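Local coordinates for putative aspartyl-tRNA synthetase (PDB 6OD8), which probably charges tRNA(Asp) with L-aspartate at the expense of ATP, as a class II aminoacyl-tRNA synthetase of the aspartate type, at the interface of chains A and B. Sequence-based numbering; all coordinates share one arbitrary frame. Chains: chain A/B, Putative aspartyl-tRNA synthetase.

Contact 1: the interface of chains A and B. Residues chain A 177, 180-182, 209-210, 213; chain B 284, 514-515, 518-519.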
loop_
_atom_site.group_PDB
_atom_site.type_symbol
_atom_site.label_atom_id
_atom_site.label_comp_id
_atom_site.label_asym_id
_atom_site.label_seq_id
_atom_site.Cartn_x
_atom_site.Cartn_y
_atom_site.Cartn_z
ATOM N N SER A 177 9.989 31.225 -10.462
ATOM C CA SER A 177 10.517 30.230 -11.371
ATOM C C SER A 177 11.633 30.847 -12.197
ATOM O O SER A 177 11.641 32.049 -12.466
ATOM C CB SER A 177 9.399 29.717 -12.288
ATOM O OG SER A 177 9.878 28.798 -13.255
ATOM N N THR A 180 13.759 30.328 -17.841
ATOM C CA THR A 180 14.103 29.288 -18.805
ATOM C C THR A 180 13.510 27.963 -18.325
ATOM O O THR A 180 13.952 27.407 -17.314
ATOM C CB THR A 180 15.613 29.180 -18.959
ATOM O OG1 THR A 180 16.147 30.486 -19.205
ATOM C CG2 THR A 180 15.954 28.261 -20.115
ATOM N N LEU A 181 12.489 27.490 -19.020
ATOM C CA LEU A 181 11.816 26.237 -18.693
ATOM C C LEU A 181 12.397 25.104 -19.528
ATOM O O LEU A 181 12.856 25.334 -20.649
ATOM C CB LEU A 181 10.308 26.344 -18.955
ATOM C CG LEU A 181 9.545 27.373 -18.121
ATOM C CD1 LEU A 181 8.098 27.420 -18.537
ATOM C CD2 LEU A 181 9.651 27.036 -16.645
ATOM N N PRO A 182 12.411 23.867 -19.018
ATOM C CA PRO A 182 12.872 22.747 -19.860
ATOM C C PRO A 182 11.984 22.525 -21.071
ATOM O O PRO A 182 12.447 21.993 -22.083
ATOM C CB PRO A 182 12.835 21.548 -18.901
ATOM C CG PRO A 182 11.842 21.930 -17.849
ATOM C CD PRO A 182 11.964 23.425 -17.688
ATOM N N TRP A 209 8.830 16.825 -12.738
ATOM C CA TRP A 209 8.069 17.774 -11.924
ATOM C C TRP A 209 7.363 18.805 -12.787
ATOM O O TRP A 209 6.294 19.304 -12.409
ATOM C CB TRP A 209 8.983 18.469 -10.910
ATOM C CG TRP A 209 10.276 18.971 -11.504
ATOM C CD1 TRP A 209 10.536 20.222 -12.000
ATOM C CD2 TRP A 209 11.482 18.218 -11.667
ATOM N NE1 TRP A 209 11.830 20.288 -12.455
ATOM C CE2 TRP A 209 12.427 19.066 -12.274
ATOM C CE3 TRP A 209 11.845 16.894 -11.375
ATOM C CZ2 TRP A 209 13.729 18.638 -12.588
ATOM C CZ3 TRP A 209 13.138 16.474 -11.688
ATOM C CH2 TRP A 209 14.060 17.345 -12.283
ATOM N N MET A 210 7.938 19.150 -13.938
ATOM C CA MET A 210 7.228 20.025 -14.865
ATOM C C MET A 210 6.099 19.272 -15.568
ATOM O O MET A 210 4.965 19.767 -15.676
ATOM C CB MET A 210 8.221 20.600 -15.887
ATOM C CG MET A 210 7.649 21.607 -16.833
ATOM S SD MET A 210 7.236 23.172 -15.989
ATOM C CE MET A 210 6.507 24.051 -17.366
ATOM N N ARG A 213 2.589 18.700 -14.049
ATOM C CA ARG A 213 1.671 19.826 -13.949
ATOM C C ARG A 213 0.638 19.851 -15.073
ATOM O O ARG A 213 -0.332 20.604 -14.970
ATOM C CB ARG A 213 2.462 21.147 -13.941
ATOM C CG ARG A 213 3.519 21.203 -12.839
ATOM C CD ARG A 213 4.420 22.452 -12.966
ATOM N NE ARG A 213 5.607 22.265 -12.127
ATOM C CZ ARG A 213 6.547 23.177 -11.923
ATOM N NH1 ARG A 213 6.467 24.379 -12.494
ATOM N NH2 ARG A 213 7.563 22.876 -11.134
ATOM N N GLN B 284 6.133 19.454 -6.202
ATOM C CA GLN B 284 6.508 20.453 -7.203
ATOM C C GLN B 284 5.906 20.163 -8.572
ATOM O O GLN B 284 6.018 21.009 -9.465
ATOM C CB GLN B 284 8.031 20.575 -7.317
ATOM C CG GLN B 284 8.788 20.780 -5.992
ATOM C CD GLN B 284 7.982 21.476 -4.879
ATOM O OE1 GLN B 284 7.270 22.459 -5.105
ATOM N NE2 GLN B 284 8.106 20.952 -3.661
ATOM N N ASP B 514 17.042 20.637 -8.629
ATOM C CA ASP B 514 16.418 21.276 -9.790
ATOM C C ASP B 514 14.897 21.329 -9.665
ATOM O O ASP B 514 14.269 22.268 -10.168
ATOM C CB ASP B 514 16.784 20.530 -11.084
ATOM C CG ASP B 514 18.190 20.836 -11.572
ATOM O OD1 ASP B 514 18.819 21.791 -11.070
ATOM O OD2 ASP B 514 18.657 20.117 -12.477
ATOM N N SER B 515 14.287 20.327 -9.022
ATOM C CA SER B 515 12.828 20.298 -8.920
ATOM C C SER B 515 12.249 21.485 -8.149
ATOM O O SER B 515 11.040 21.739 -8.247
ATOM C CB SER B 515 12.369 18.991 -8.272
ATOM O OG SER B 515 12.585 19.011 -6.874
ATOM N N LEU B 518 11.646 25.727 -10.602
ATOM C CA LEU B 518 10.602 26.193 -11.511
ATOM C C LEU B 518 9.355 26.581 -10.720
ATOM O O LEU B 518 8.230 26.274 -11.109
ATOM C CB LEU B 518 10.281 25.131 -12.569
ATOM C CG LEU B 518 11.513 24.534 -13.257
ATOM C CD1 LEU B 518 11.135 23.430 -14.292
ATOM C CD2 LEU B 518 12.336 25.651 -13.917
ATOM N N GLY B 519 9.556 27.283 -9.602
ATOM C CA GLY B 519 8.480 27.595 -8.684
ATOM C C GLY B 519 8.240 26.424 -7.747
ATOM O O GLY B 519 8.114 25.270 -8.194
HETATM O O HOH W 1 9.953 23.649 -9.524
HETATM O O HOH W 2 14.164 22.226 -13.097
#
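One face of the A:Trp209 indole takes the backbone and side chain of B:Ser515: CA sits over the five-membered ring, 3.5 Å from its centroid, and CB over the six-membered ring. Serine suits the place because its short side chain lets CA and CB both come down close on the face. Past the far rim, B:Asp514 CB meets CZ2 obliquely. The indole N-H is linked through water 2 to the carbonyl of B:Asp514, and its flank is met at about a right angle by B:Leu518, CD1 lying 3.7 Å from NE1. B:Leu518 splits its branches, CD1 pressing tightly on A:Pro182 CD at 3.5 Å while CD2 turns to A:Leu181 CD2. The second flat group, the guanidinium of A:Arg213, has water 1 in plane at its edge, bonded to NH2. NH1 donates to B:Leu518 O (2.9 Å, 151° at H), which is tilted from the guanidinium plane, while NE and NH2 make weak, strongly bent bonds to B:Gln284 O. An arginine, with several N-H groups, can thus serve two carbonyls at once. Water 1 also joins B:Leu518 N and B:Gly519 O. Together with an antiparallel bridge between A:Ser177 and B:Leu518, the site joins helix 208-211 and nearby loops of one subunit to the segment after helix 510-514 of the other, in what is likely the functional dimer, as is usual for this class II subfamily.

Contact 2: the interface of chains A and B. Residues chain A 64-68; chain B 322-324, 471, 487.
A:Ser65 packs among B:His323, B:Tyr324, B:Asn471 and B:Gln487. Its CB stands over the centre of the B:His323 imidazole, 3.6 Å from the centroid, and the same carbon lies in plane at the edge of the B:Tyr324 ring and 3.7 Å from B:Asn471 CG. OG, anti to the carbonyl carbon (chi1 -60°), is gripped twice: it donates to B:Gln487 OE1 and accepts from the backbone B:Tyr324 N, each at 2.9 Å. A serine fits because its hydroxyl can do both and its small CB can lie close to a ring. On chain B, the B:Asn471 amide nitrogen bonds B:Gln487 OE1 from the face opposite to A:Ser65 OG and also reaches A:Gln64 O (3.0 Å), standing above that carbonyl's plane; one amide thus ties the glutamine to the incoming loop. Farther along, A:Thr67 O lies in plane at the edge of the imidazole, and water 3 joins A:Thr66 N and A:Thr67 N to B:Glu322 O. The extended side chain of B:Glu322 crosses A:Thr67 at about a right angle. There the threonine hydroxyl OG1 donates to B:Glu322 OE1 at 2.6 Å, meeting the carboxylate oxygen on its anti side, 26° out of the plane.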
loop_
_atom_site.group_PDB
_atom_site.type_symbol
_atom_site.label_atom_id
_atom_site.label_comp_id
_atom_site.label_asym_id
_atom_site.label_seq_id
_atom_site.Cartn_x
_atom_site.Cartn_y
_atom_site.Cartn_z
ATOM N N GLN A 64 8.216 30.654 6.365
ATOM C CA GLN A 64 9.186 30.057 7.280
ATOM C C GLN A 64 8.589 29.806 8.667
ATOM O O GLN A 64 9.315 29.847 9.663
ATOM C CB GLN A 64 10.441 30.947 7.370
ATOM C CG GLN A 64 11.730 30.232 7.802
ATOM C CD GLN A 64 12.972 31.123 7.801
ATOM O OE1 GLN A 64 12.949 32.271 7.333
ATOM N NE2 GLN A 64 14.073 30.583 8.303
ATOM N N SER A 65 7.280 29.519 8.753
ATOM C CA SER A 65 6.639 29.132 10.019
ATOM C C SER A 65 6.805 30.218 11.086
ATOM O O SER A 65 7.167 29.949 12.237
ATOM C CB SER A 65 7.171 27.792 10.528
ATOM O OG SER A 65 6.917 26.789 9.566
ATOM N N THR A 66 6.530 31.457 10.687
ATOM C CA THR A 66 6.500 32.577 11.623
ATOM C C THR A 66 5.082 32.976 12.014
ATOM O O THR A 66 4.912 33.747 12.965
ATOM C CB THR A 66 7.238 33.784 11.020
ATOM O OG1 THR A 66 6.565 34.214 9.836
ATOM C CG2 THR A 66 8.665 33.417 10.656
ATOM N N THR A 67 4.067 32.508 11.283
ATOM C CA THR A 67 2.670 32.743 11.616
ATOM C C THR A 67 1.922 31.424 11.495
ATOM O O THR A 67 2.325 30.544 10.746
ATOM C CB THR A 67 2.025 33.781 10.683
ATOM O OG1 THR A 67 2.084 33.301 9.336
ATOM C CG2 THR A 67 2.744 35.134 10.776
ATOM N N TYR A 68 0.811 31.297 12.214
ATOM C CA TYR A 68 -0.010 30.090 12.129
ATOM C C TYR A 68 -1.470 30.504 12.031
ATOM O O TYR A 68 -1.964 31.231 12.900
ATOM C CB TYR A 68 0.247 29.186 13.340
ATOM C CG TYR A 68 -0.667 27.987 13.527
ATOM C CD1 TYR A 68 -0.617 26.888 12.665
ATOM C CD2 TYR A 68 -1.553 27.940 14.601
ATOM C CE1 TYR A 68 -1.449 25.782 12.885
ATOM C CE2 TYR A 68 -2.374 26.851 14.823
ATOM C CZ TYR A 68 -2.311 25.773 13.975
ATOM O OH TYR A 68 -3.164 24.717 14.228
ATOM N N GLU B 322 1.419 28.339 5.879
ATOM C CA GLU B 322 2.197 29.233 6.746
ATOM C C GLU B 322 3.226 28.542 7.622
ATOM O O GLU B 322 4.281 29.132 7.869
ATOM C CB GLU B 322 1.271 30.034 7.677
ATOM C CG GLU B 322 0.316 30.920 6.910
ATOM C CD GLU B 322 -0.667 31.631 7.804
ATOM O OE1 GLU B 322 -0.247 32.154 8.857
ATOM O OE2 GLU B 322 -1.861 31.676 7.432
ATOM N N HIS B 323 2.938 27.342 8.135
ATOM C CA HIS B 323 3.644 26.855 9.322
ATOM C C HIS B 323 3.691 25.330 9.330
ATOM O O HIS B 323 2.688 24.678 9.041
ATOM C CB HIS B 323 2.916 27.354 10.587
ATOM C CG HIS B 323 3.772 27.468 11.815
ATOM N ND1 HIS B 323 4.275 26.370 12.479
ATOM C CD2 HIS B 323 4.154 28.549 12.538
ATOM C CE1 HIS B 323 4.970 26.766 13.528
ATOM N NE2 HIS B 323 4.896 28.089 13.602
ATOM N N TYR B 324 4.812 24.759 9.776
ATOM C CA TYR B 324 4.867 23.302 9.912
ATOM C C TYR B 324 3.895 22.760 10.967
ATOM O O TYR B 324 3.632 21.548 10.971
ATOM C CB TYR B 324 6.302 22.832 10.241
ATOM C CG TYR B 324 6.786 23.114 11.659
ATOM C CD1 TYR B 324 6.779 22.111 12.631
ATOM C CD2 TYR B 324 7.246 24.389 12.031
ATOM C CE1 TYR B 324 7.227 22.353 13.912
ATOM C CE2 TYR B 324 7.710 24.642 13.304
ATOM C CZ TYR B 324 7.699 23.631 14.244
ATOM O OH TYR B 324 8.156 23.922 15.502
ATOM N N ASN B 471 12.442 24.119 12.121
ATOM C CA ASN B 471 10.986 24.020 12.052
ATOM C C ASN B 471 10.607 22.544 11.954
ATOM O O ASN B 471 10.146 22.048 10.918
ATOM C CB ASN B 471 10.469 24.829 10.866
ATOM C CG ASN B 471 10.560 26.332 11.098
ATOM O OD1 ASN B 471 10.625 26.790 12.234
ATOM N ND2 ASN B 471 10.576 27.104 10.019
ATOM N N GLN B 487 8.971 21.259 8.334
ATOM C CA GLN B 487 8.980 22.024 7.092
ATOM C C GLN B 487 10.298 21.790 6.348
ATOM O O GLN B 487 11.371 21.791 6.954
ATOM C CB GLN B 487 8.817 23.536 7.389
ATOM C CG GLN B 487 8.895 24.397 6.129
ATOM C CD GLN B 487 8.759 25.890 6.386
ATOM O OE1 GLN B 487 8.889 26.370 7.520
ATOM N NE2 GLN B 487 8.507 26.640 5.326
HETATM O O HOH W 3 4.731 31.641 8.318
HETATM O O HOH W 4 8.767 28.249 13.871
#

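Contact 3: the interface of chains A and B. Residues chain A 320-322; chain B 69, 71, 73, 92.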
loop_
_atom_site.group_PDB
_atom_site.type_symbol
_atom_site.label_atom_id
_atom_site.label_comp_id
_atom_site.label_asym_id
_atom_site.label_seq_id
_atom_site.Cartn_x
_atom_site.Cartn_y
_atom_site.Cartn_z
ATOM N N ILE A 320 -8.246 -22.011 -1.042
ATOM C CA ILE A 320 -9.378 -22.469 -1.832
ATOM C C ILE A 320 -9.986 -23.689 -1.159
ATOM O O ILE A 320 -9.274 -24.515 -0.578
ATOM C CB ILE A 320 -9.007 -22.772 -3.295
ATOM C CG1 ILE A 320 -8.000 -23.893 -3.399
ATOM C CG2 ILE A 320 -8.417 -21.547 -3.963
ATOM C CD1 ILE A 320 -7.939 -24.457 -4.808
ATOM N N ASP A 321 -11.312 -23.780 -1.220
ATOM C CA ASP A 321 -12.013 -24.957 -0.715
ATOM C C ASP A 321 -11.863 -26.115 -1.687
ATOM O O ASP A 321 -11.497 -27.232 -1.297
ATOM C CB ASP A 321 -13.507 -24.666 -0.513
ATOM C CG ASP A 321 -13.796 -23.674 0.618
ATOM O OD1 ASP A 321 -14.821 -22.969 0.525
ATOM O OD2 ASP A 321 -13.028 -23.606 1.593
ATOM N N GLU A 322 -12.147 -25.857 -2.955
ATOM C CA GLU A 322 -12.215 -26.942 -3.928
ATOM C C GLU A 322 -11.503 -26.633 -5.232
ATOM O O GLU A 322 -10.966 -27.550 -5.854
ATOM C CB GLU A 322 -13.695 -27.280 -4.258
ATOM C CG GLU A 322 -14.532 -27.780 -3.101
ATOM C CD GLU A 322 -15.984 -28.000 -3.492
ATOM O OE1 GLU A 322 -16.236 -28.597 -4.563
ATOM O OE2 GLU A 322 -16.871 -27.587 -2.723
ATOM N N LYS B 69 -17.880 -25.753 -5.797
ATOM C CA LYS B 69 -19.063 -25.489 -4.971
ATOM C C LYS B 69 -19.942 -26.731 -4.815
ATOM O O LYS B 69 -21.168 -26.646 -4.751
ATOM C CB LYS B 69 -19.871 -24.320 -5.534
ATOM C CG LYS B 69 -19.180 -22.982 -5.348
ATOM C CD LYS B 69 -20.102 -21.816 -5.667
ATOM C CE LYS B 69 -19.394 -20.472 -5.443
ATOM N NZ LYS B 69 -20.318 -19.309 -5.629
ATOM N N ARG B 71 -19.773 -28.806 -2.168
ATOM C CA ARG B 71 -20.107 -28.927 -0.757
ATOM C C ARG B 71 -20.027 -27.547 -0.119
ATOM O O ARG B 71 -19.399 -26.631 -0.655
ATOM C CB ARG B 71 -19.159 -29.897 -0.032
ATOM C CG ARG B 71 -18.848 -31.150 -0.838
ATOM C CD ARG B 71 -18.362 -32.273 0.047
ATOM N NE ARG B 71 -19.265 -32.487 1.170
ATOM C CZ ARG B 71 -19.003 -33.304 2.183
ATOM N NH1 ARG B 71 -17.861 -33.981 2.204
ATOM N NH2 ARG B 71 -19.871 -33.432 3.181
ATOM N N HIS B 73 -18.535 -25.474 2.889
ATOM C CA HIS B 73 -17.450 -25.506 3.861
ATOM C C HIS B 73 -17.668 -24.404 4.907
ATOM O O HIS B 73 -17.640 -23.213 4.571
ATOM C CB HIS B 73 -16.117 -25.354 3.120
ATOM C CG HIS B 73 -16.021 -26.217 1.886
ATOM N ND1 HIS B 73 -15.406 -27.450 1.884
ATOM C CD2 HIS B 73 -16.489 -26.033 0.624
ATOM C CE1 HIS B 73 -15.492 -27.988 0.676
ATOM N NE2 HIS B 73 -16.146 -27.148 -0.107
ATOM N N ARG B 92 -12.922 -27.541 7.594
ATOM C CA ARG B 92 -11.504 -27.752 7.341
ATOM C C ARG B 92 -10.703 -27.004 8.403
ATOM O O ARG B 92 -10.937 -25.817 8.645
ATOM C CB ARG B 92 -11.131 -27.295 5.929
ATOM C CG ARG B 92 -9.684 -27.566 5.578
ATOM C CD ARG B 92 -9.435 -27.349 4.079
ATOM N NE ARG B 92 -10.200 -28.310 3.295
ATOM C CZ ARG B 92 -10.368 -28.243 1.973
ATOM N NH1 ARG B 92 -9.829 -27.254 1.276
ATOM N NH2 ARG B 92 -11.077 -29.170 1.353
HETATM O O HOH W 5 -8.281 -24.748 2.161
HETATM O O HOH W 6 -12.025 -30.035 -1.435
#
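A:Asp321 CB rests on one face of the B:His73 imidazole, offset toward the rim and 3.7 Å from the ring centroid. The two side chains meet tip to tip, with carboxylate and ring stacked 28° apart; aspartate suits the spot because its short stem and flat end can both lie along an aromatic face. Beside it, A:Glu322 CG comes to 3.9 Å from B:His73 CE1, completing the small carbon centre. At the ring's edge, B:His73 NE2 donates to A:Glu322 OE2 (2.8 Å), nearly straight at 175° and in the ring plane. The backbone B:Arg71 N meets that oxygen on its syn side at 3.2 Å and the histidine on its anti side, so both grip this one oxygen. The chain of A:Glu322, extended beyond CG, carries its tip out to them. On the outer rim, the B:Arg92 side chain, bent at chi3 (-64°), brings its guanidinium round so that NH1 donates to A:Asp321 O at 3.1 Å, and NH2 adds a weak bond. In plane at its edge, water 5 links NH1 to A:Ile320 O, and water 6 links NH2 to A:Asp321 O. In the fold, the chain A loop just after strand 310-319 meets B:Arg92 of strand 88-95, within the OB-fold region, and the loop bearing B:His73.

Contact 1 and contact 2 lie near one another, their C-alpha centres about 24 Å apart, whereas contact 3 is about 57 Å from contact 1 and 58 Å from contact 2, toward the other end of the dimer. Contact 2 and contact 3 share residue 322 with the chains exchanged: both set the loop after strand 310-319 of one subunit against the partner, 64-68 in contact 2; residues 69, 71 and 73 with B:Arg92 in contact 3. By two-fold symmetry each end carries all three kinds of contact. Contacts 2 and 3 tie N-terminal segments to the partner's synthetase region; contact 1 also joins the two synthetase regions.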